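PDB 5AEG: alpha-glucosidase YIHQ from Escherichia coli, which hydrolyses sulfoquinovosyl diacylglycerides and simpler sulfoquinovosides, releasing sulfoquinovose for use as a source of carbon and sulfur. Local coordinates for residues W477-L491 and Y605-H619. Numbering follows the deposited sequence.
Sequences WSLDDGLASVVPAAL and YQYLLGRDILVAPVH. With CA (calcium ion), chain D.
The backbones of 477-491 and 605-619 approach most closely at A484 and H619, with CA atoms 5.2 Å apart, and at V487 and Y605; no direct hydrogen bond joins them. A484 CB meets two rings, in directions about 90° apart: it lies over one face of the H619 imidazole, 3.8 Å from the ring centroid, a CH-pi contact offset toward the rim, and touches Y605 CE1. H619 CG stands between its backbone N and carbonyl carbon (chi1 63°), which lays the imidazole across this methyl; L479 CD2 reaches its CE1. The Y605 ring presents its CD1 edge to the carbonyl oxygen of A484 (3.3 Å), while P488 CD meets CE1 obliquely and L479 crosses the phenol at about a right angle. In the first part of helix 486-495, V487 splits its branches: CG1, anti to the backbone N, packs on the Y605 backbone and Y607 CD1, and CG2 reaches P617 CG at 4.2 Å. One turn on, L491 CD2 meets Y607 CB at 3.9 Å. One water accepts from A484 N and donates to S478 O and H619 O; another accepts from Y605 OH (2.6 Å) and donates to L479 O. D481 chelates calcium through both carboxylate oxygens, with Q153 OE1 and the backbone oxygens of G154 and D472. Buried H619 ND1 has no partner in the model. Residues flanking hairpin 607-615, with Y607, thus set the C-terminal beta domain against the TIM barrel through apolar side chains, the H619 face and the Y605 edge; with polar links left to two waters, the fit depends mainly on shape.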
loop_
_atom_site.group_PDB
_atom_site.type_symbol
_atom_site.label_atom_id
_atom_site.label_comp_id
_atom_site.label_asym_id
_atom_site.label_seq_id
_atom_site.Cartn_x
_atom_site.Cartn_y
_atom_site.Cartn_z
ATOM N N TRP A 477 5.976 -15.467 11.971
ATOM C CA TRP A 477 6.502 -14.392 12.810
ATOM C C TRP A 477 7.732 -13.734 12.182
ATOM O O TRP A 477 8.549 -13.064 12.885
ATOM C CB TRP A 477 6.879 -14.973 14.192
ATOM C CG TRP A 477 5.740 -15.726 14.919
ATOM C CD1 TRP A 477 5.448 -17.058 14.857
ATOM C CD2 TRP A 477 4.781 -15.152 15.848
ATOM N NE1 TRP A 477 4.376 -17.340 15.653
ATOM C CE2 TRP A 477 3.976 -16.214 16.315
ATOM C CE3 TRP A 477 4.588 -13.863 16.370
ATOM C CZ2 TRP A 477 2.946 -16.040 17.274
ATOM C CZ3 TRP A 477 3.556 -13.666 17.304
ATOM C CH2 TRP A 477 2.747 -14.769 17.767
ATOM N N SER A 478 7.912 -13.872 10.881
ATOM C CA SER A 478 9.180 -13.312 10.286
ATOM C C SER A 478 9.140 -11.800 10.300
ATOM O O SER A 478 8.039 -11.173 10.204
ATOM C CB SER A 478 9.396 -13.826 8.877
ATOM O OG SER A 478 8.322 -13.472 8.039
ATOM N N LEU A 479 10.308 -11.191 10.273
ATOM C CA LEU A 479 10.411 -9.752 10.101
ATOM C C LEU A 479 9.978 -9.310 8.720
ATOM O O LEU A 479 9.261 -8.305 8.585
ATOM C CB LEU A 479 11.852 -9.297 10.345
ATOM C CG LEU A 479 12.332 -9.346 11.782
ATOM C CD1 LEU A 479 13.780 -8.850 11.905
ATOM C CD2 LEU A 479 11.433 -8.425 12.591
ATOM N N ASP A 480 10.344 -10.000 7.669
ATOM C CA ASP A 480 10.114 -9.506 6.305
ATOM C C ASP A 480 8.774 -9.897 5.686
ATOM O O ASP A 480 8.372 -9.297 4.694
ATOM C CB ASP A 480 11.241 -9.980 5.375
ATOM C CG ASP A 480 12.591 -9.431 5.809
ATOM O OD1 ASP A 480 12.828 -8.270 5.581
ATOM O OD2 ASP A 480 13.375 -10.170 6.398
ATOM N N ASP A 481 8.088 -10.881 6.256
ATOM C CA ASP A 481 6.804 -11.231 5.740
ATOM C C ASP A 481 5.793 -11.669 6.736
ATOM O O ASP A 481 4.724 -12.203 6.403
ATOM C CB ASP A 481 6.995 -12.256 4.590
ATOM C CG ASP A 481 5.941 -12.153 3.482
ATOM O OD1 ASP A 481 5.020 -11.288 3.408
ATOM O OD2 ASP A 481 5.975 -13.011 2.554
ATOM N N GLY A 482 6.026 -11.351 8.004
ATOM C CA GLY A 482 5.076 -11.777 9.048
ATOM C C GLY A 482 4.374 -10.578 9.623
ATOM O O GLY A 482 4.299 -9.483 9.010
ATOM N N LEU A 483 3.795 -10.754 10.789
ATOM C CA LEU A 483 3.110 -9.666 11.486
ATOM C C LEU A 483 3.895 -8.320 11.486
ATOM O O LEU A 483 3.315 -7.279 11.206
ATOM C CB LEU A 483 2.698 -10.097 12.920
ATOM C CG LEU A 483 1.776 -9.211 13.754
ATOM C CD1 LEU A 483 1.236 -10.109 14.894
ATOM C CD2 LEU A 483 2.513 -8.045 14.410
ATOM N N ALA A 484 5.176 -8.409 11.816
ATOM C CA ALA A 484 6.051 -7.220 11.958
ATOM C C ALA A 484 6.053 -6.335 10.707
ATOM O O ALA A 484 6.118 -5.115 10.805
ATOM C CB ALA A 484 7.392 -7.627 12.242
ATOM N N SER A 485 6.062 -6.969 9.537
ATOM C CA SER A 485 6.245 -6.298 8.267
ATOM C C SER A 485 5.087 -5.322 7.963
ATOM O O SER A 485 5.208 -4.408 7.097
ATOM C CB SER A 485 6.472 -7.386 7.157
ATOM O OG SER A 485 5.228 -8.023 6.855
ATOM N N VAL A 486 3.934 -5.519 8.624
ATOM C CA VAL A 486 2.803 -4.632 8.435
ATOM C C VAL A 486 3.103 -3.174 8.919
ATOM O O VAL A 486 2.556 -2.197 8.379
ATOM C CB VAL A 486 1.520 -5.195 9.123
ATOM C CG1 VAL A 486 0.366 -4.247 8.944
ATOM C CG2 VAL A 486 1.186 -6.627 8.596
ATOM N N VAL A 487 3.923 -3.060 9.961
ATOM C CA VAL A 487 4.208 -1.725 10.495
ATOM C C VAL A 487 5.018 -0.791 9.566
ATOM O O VAL A 487 4.550 0.275 9.264
ATOM C CB VAL A 487 4.812 -1.768 11.904
ATOM C CG1 VAL A 487 4.883 -0.371 12.487
ATOM C CG2 VAL A 487 3.936 -2.634 12.831
ATOM N N PRO A 488 6.167 -1.225 9.007
ATOM C CA PRO A 488 6.773 -0.407 7.953
ATOM C C PRO A 488 5.876 -0.199 6.766
ATOM O O PRO A 488 5.899 0.881 6.187
ATOM C CB PRO A 488 8.080 -1.117 7.593
ATOM C CG PRO A 488 8.017 -2.447 8.242
ATOM C CD PRO A 488 6.998 -2.356 9.380
ATOM N N ALA A 489 4.998 -1.163 6.449
ATOM C CA ALA A 489 4.029 -0.979 5.371
ATOM C C ALA A 489 3.080 0.183 5.650
ATOM O O ALA A 489 2.807 1.043 4.783
ATOM C CB ALA A 489 3.327 -2.304 5.129
ATOM N N ALA A 490 2.540 0.252 6.870
ATOM C CA ALA A 490 1.687 1.373 7.245
ATOM C C ALA A 490 2.429 2.737 7.214
ATOM O O ALA A 490 1.892 3.728 6.750
ATOM C CB ALA A 490 1.158 1.190 8.637
ATOM N N LEU A 491 3.635 2.742 7.744
ATOM C CA LEU A 491 4.382 3.967 7.978
ATOM C C LEU A 491 4.920 4.519 6.661
ATOM O O LEU A 491 4.866 5.737 6.436
ATOM C CB LEU A 491 5.520 3.787 8.907
ATOM C CG LEU A 491 5.100 3.407 10.359
ATOM C CD1 LEU A 491 6.327 3.188 11.204
ATOM C CD2 LEU A 491 4.169 4.437 10.983
ATOM N N TYR A 605 9.021 -0.646 13.884
ATOM C CA TYR A 605 8.001 -1.617 14.401
ATOM C C TYR A 605 7.101 -1.011 15.534
ATOM O O TYR A 605 6.454 -1.737 16.265
ATOM C CB TYR A 605 8.690 -2.924 14.788
ATOM C CG TYR A 605 9.430 -3.545 13.610
ATOM C CD1 TYR A 605 8.728 -3.936 12.443
ATOM C CD2 TYR A 605 10.812 -3.739 13.635
ATOM C CE1 TYR A 605 9.387 -4.463 11.346
ATOM C CE2 TYR A 605 11.479 -4.304 12.550
ATOM C CZ TYR A 605 10.761 -4.654 11.410
ATOM O OH TYR A 605 11.452 -5.165 10.306
ATOM N N GLN A 606 7.044 0.320 15.602
ATOM C CA GLN A 606 6.112 1.027 16.435
ATOM C C GLN A 606 5.673 2.300 15.805
ATOM O O GLN A 606 6.284 2.815 14.867
ATOM C CB GLN A 606 6.767 1.270 17.826
ATOM C CG GLN A 606 8.005 2.042 17.818
ATOM C CD GLN A 606 8.496 2.352 19.243
ATOM O OE1 GLN A 606 9.223 1.540 19.858
ATOM N NE2 GLN A 606 7.998 3.427 19.809
ATOM N N TYR A 607 4.518 2.779 16.304
ATOM C CA TYR A 607 3.790 3.829 15.724
ATOM C C TYR A 607 2.947 4.537 16.718
ATOM O O TYR A 607 2.738 4.042 17.813
ATOM C CB TYR A 607 2.900 3.396 14.521
ATOM C CG TYR A 607 1.834 2.399 14.854
ATOM C CD1 TYR A 607 2.136 1.004 14.971
ATOM C CD2 TYR A 607 0.524 2.780 15.034
ATOM C CE1 TYR A 607 1.142 0.063 15.277
ATOM C CE2 TYR A 607 -0.475 1.836 15.359
ATOM C CZ TYR A 607 -0.160 0.481 15.462
ATOM O OH TYR A 607 -1.197 -0.389 15.736
ATOM N N LEU A 608 2.497 5.721 16.321
ATOM C CA LEU A 608 1.459 6.443 17.066
ATOM C C LEU A 608 0.096 6.236 16.351
ATOM O O LEU A 608 -0.009 6.334 15.120
ATOM C CB LEU A 608 1.787 7.921 17.129
ATOM C CG LEU A 608 3.043 8.334 17.850
ATOM C CD1 LEU A 608 3.402 9.826 17.591
ATOM C CD2 LEU A 608 3.026 8.015 19.311
ATOM N N LEU A 609 -0.916 5.919 17.118
ATOM C CA LEU A 609 -2.317 5.849 16.658
ATOM C C LEU A 609 -2.931 7.169 17.035
ATOM O O LEU A 609 -3.174 7.415 18.202
ATOM C CB LEU A 609 -3.060 4.687 17.291
ATOM C CG LEU A 609 -4.488 4.357 16.847
ATOM C CD1 LEU A 609 -4.539 3.897 15.363
ATOM C CD2 LEU A 609 -5.105 3.286 17.734
ATOM N N GLY A 610 -3.230 7.980 16.025
ATOM C CA GLY A 610 -3.532 9.414 16.245
ATOM C C GLY A 610 -2.333 10.048 16.971
ATOM O O GLY A 610 -1.203 9.570 16.887
ATOM N N ARG A 611 -2.600 11.158 17.665
ATOM C CA ARG A 611 -1.574 11.855 18.438
ATOM C C ARG A 611 -1.145 11.210 19.764
ATOM O O ARG A 611 0.033 11.330 20.154
ATOM C CB ARG A 611 -2.088 13.283 18.718
ATOM C CG ARG A 611 -1.179 14.212 19.502
ATOM C CD ARG A 611 0.105 14.562 18.842
ATOM N NE ARG A 611 1.069 15.306 19.739
ATOM C CZ ARG A 611 1.997 14.717 20.510
ATOM N NH1 ARG A 611 2.164 13.329 20.571
ATOM N NH2 ARG A 611 2.781 15.497 21.232
ATOM N N ASP A 612 -2.071 10.526 20.454
ATOM C CA ASP A 612 -1.932 10.311 21.911
ATOM C C ASP A 612 -1.722 8.859 22.328
ATOM O O ASP A 612 -1.575 8.576 23.519
ATOM C CB ASP A 612 -3.197 10.878 22.584
ATOM C CG ASP A 612 -3.292 12.417 22.520
ATOM O OD1 ASP A 612 -2.255 13.010 22.395
ATOM O OD2 ASP A 612 -4.396 12.976 22.535
ATOM N N ILE A 613 -1.739 7.901 21.374
ATOM C CA ILE A 613 -1.492 6.499 21.757
ATOM C C ILE A 613 -0.251 6.018 21.056
ATOM O O ILE A 613 -0.087 6.244 19.838
ATOM C CB ILE A 613 -2.676 5.604 21.322
ATOM C CG1 ILE A 613 -3.920 6.004 22.087
ATOM C CG2 ILE A 613 -2.328 4.128 21.595
ATOM C CD1 ILE A 613 -5.210 5.320 21.678
ATOM N N LEU A 614 0.631 5.342 21.780
ATOM C CA LEU A 614 1.807 4.765 21.219
ATOM C C LEU A 614 1.617 3.255 21.241
ATOM O O LEU A 614 1.309 2.671 22.313
ATOM C CB LEU A 614 3.036 5.188 21.981
ATOM C CG LEU A 614 4.438 4.691 21.506
ATOM C CD1 LEU A 614 5.506 5.709 21.875
ATOM C CD2 LEU A 614 4.840 3.338 21.986
ATOM N N VAL A 615 1.907 2.592 20.108
ATOM C CA VAL A 615 1.686 1.098 19.987
ATOM C C VAL A 615 2.966 0.421 19.533
ATOM O O VAL A 615 3.590 0.847 18.522
ATOM C CB VAL A 615 0.549 0.729 19.015
ATOM C CG1 VAL A 615 0.218 -0.786 19.005
ATOM C CG2 VAL A 615 -0.692 1.569 19.239
ATOM N N ALA A 616 3.354 -0.642 20.220
ATOM C CA ALA A 616 4.481 -1.412 19.755
ATOM C C ALA A 616 4.063 -2.870 19.767
ATOM O O ALA A 616 4.223 -3.563 20.748
ATOM C CB ALA A 616 5.696 -1.185 20.599
ATOM N N PRO A 617 3.504 -3.345 18.666
ATOM C CA PRO A 617 2.967 -4.708 18.634
ATOM C C PRO A 617 3.978 -5.817 18.859
ATOM O O PRO A 617 5.086 -5.794 18.319
ATOM C CB PRO A 617 2.320 -4.823 17.227
ATOM C CG PRO A 617 2.342 -3.491 16.649
ATOM C CD PRO A 617 3.358 -2.639 17.399
ATOM N N VAL A 618 3.613 -6.820 19.654
ATOM C CA VAL A 618 4.452 -7.943 19.824
ATOM C C VAL A 618 4.493 -8.697 18.481
ATOM O O VAL A 618 3.477 -9.134 18.016
ATOM C CB VAL A 618 3.927 -8.859 21.009
ATOM C CG1 VAL A 618 4.700 -10.160 21.129
ATOM C CG2 VAL A 618 4.020 -8.047 22.308
ATOM N N HIS A 619 5.662 -8.884 17.902
ATOM C CA HIS A 619 5.801 -9.540 16.566
ATOM C C HIS A 619 6.673 -10.793 16.599
ATOM O O HIS A 619 7.020 -11.351 15.563
ATOM C CB HIS A 619 6.209 -8.544 15.493
ATOM C CG HIS A 619 7.552 -7.918 15.716
ATOM N ND1 HIS A 619 8.762 -8.600 15.656
ATOM C CD2 HIS A 619 7.865 -6.641 16.003
ATOM C CE1 HIS A 619 9.744 -7.752 15.880
ATOM N NE2 HIS A 619 9.220 -6.563 16.092
HETATM CA CA CA D . 4.010 -11.949 1.301
HETATM O O HOH W 1 6.459 -10.871 12.762
HETATM O O HOH W 2 9.913 -5.644 8.270
HETATM O O HOH W 3 3.259 -14.123 1.941
#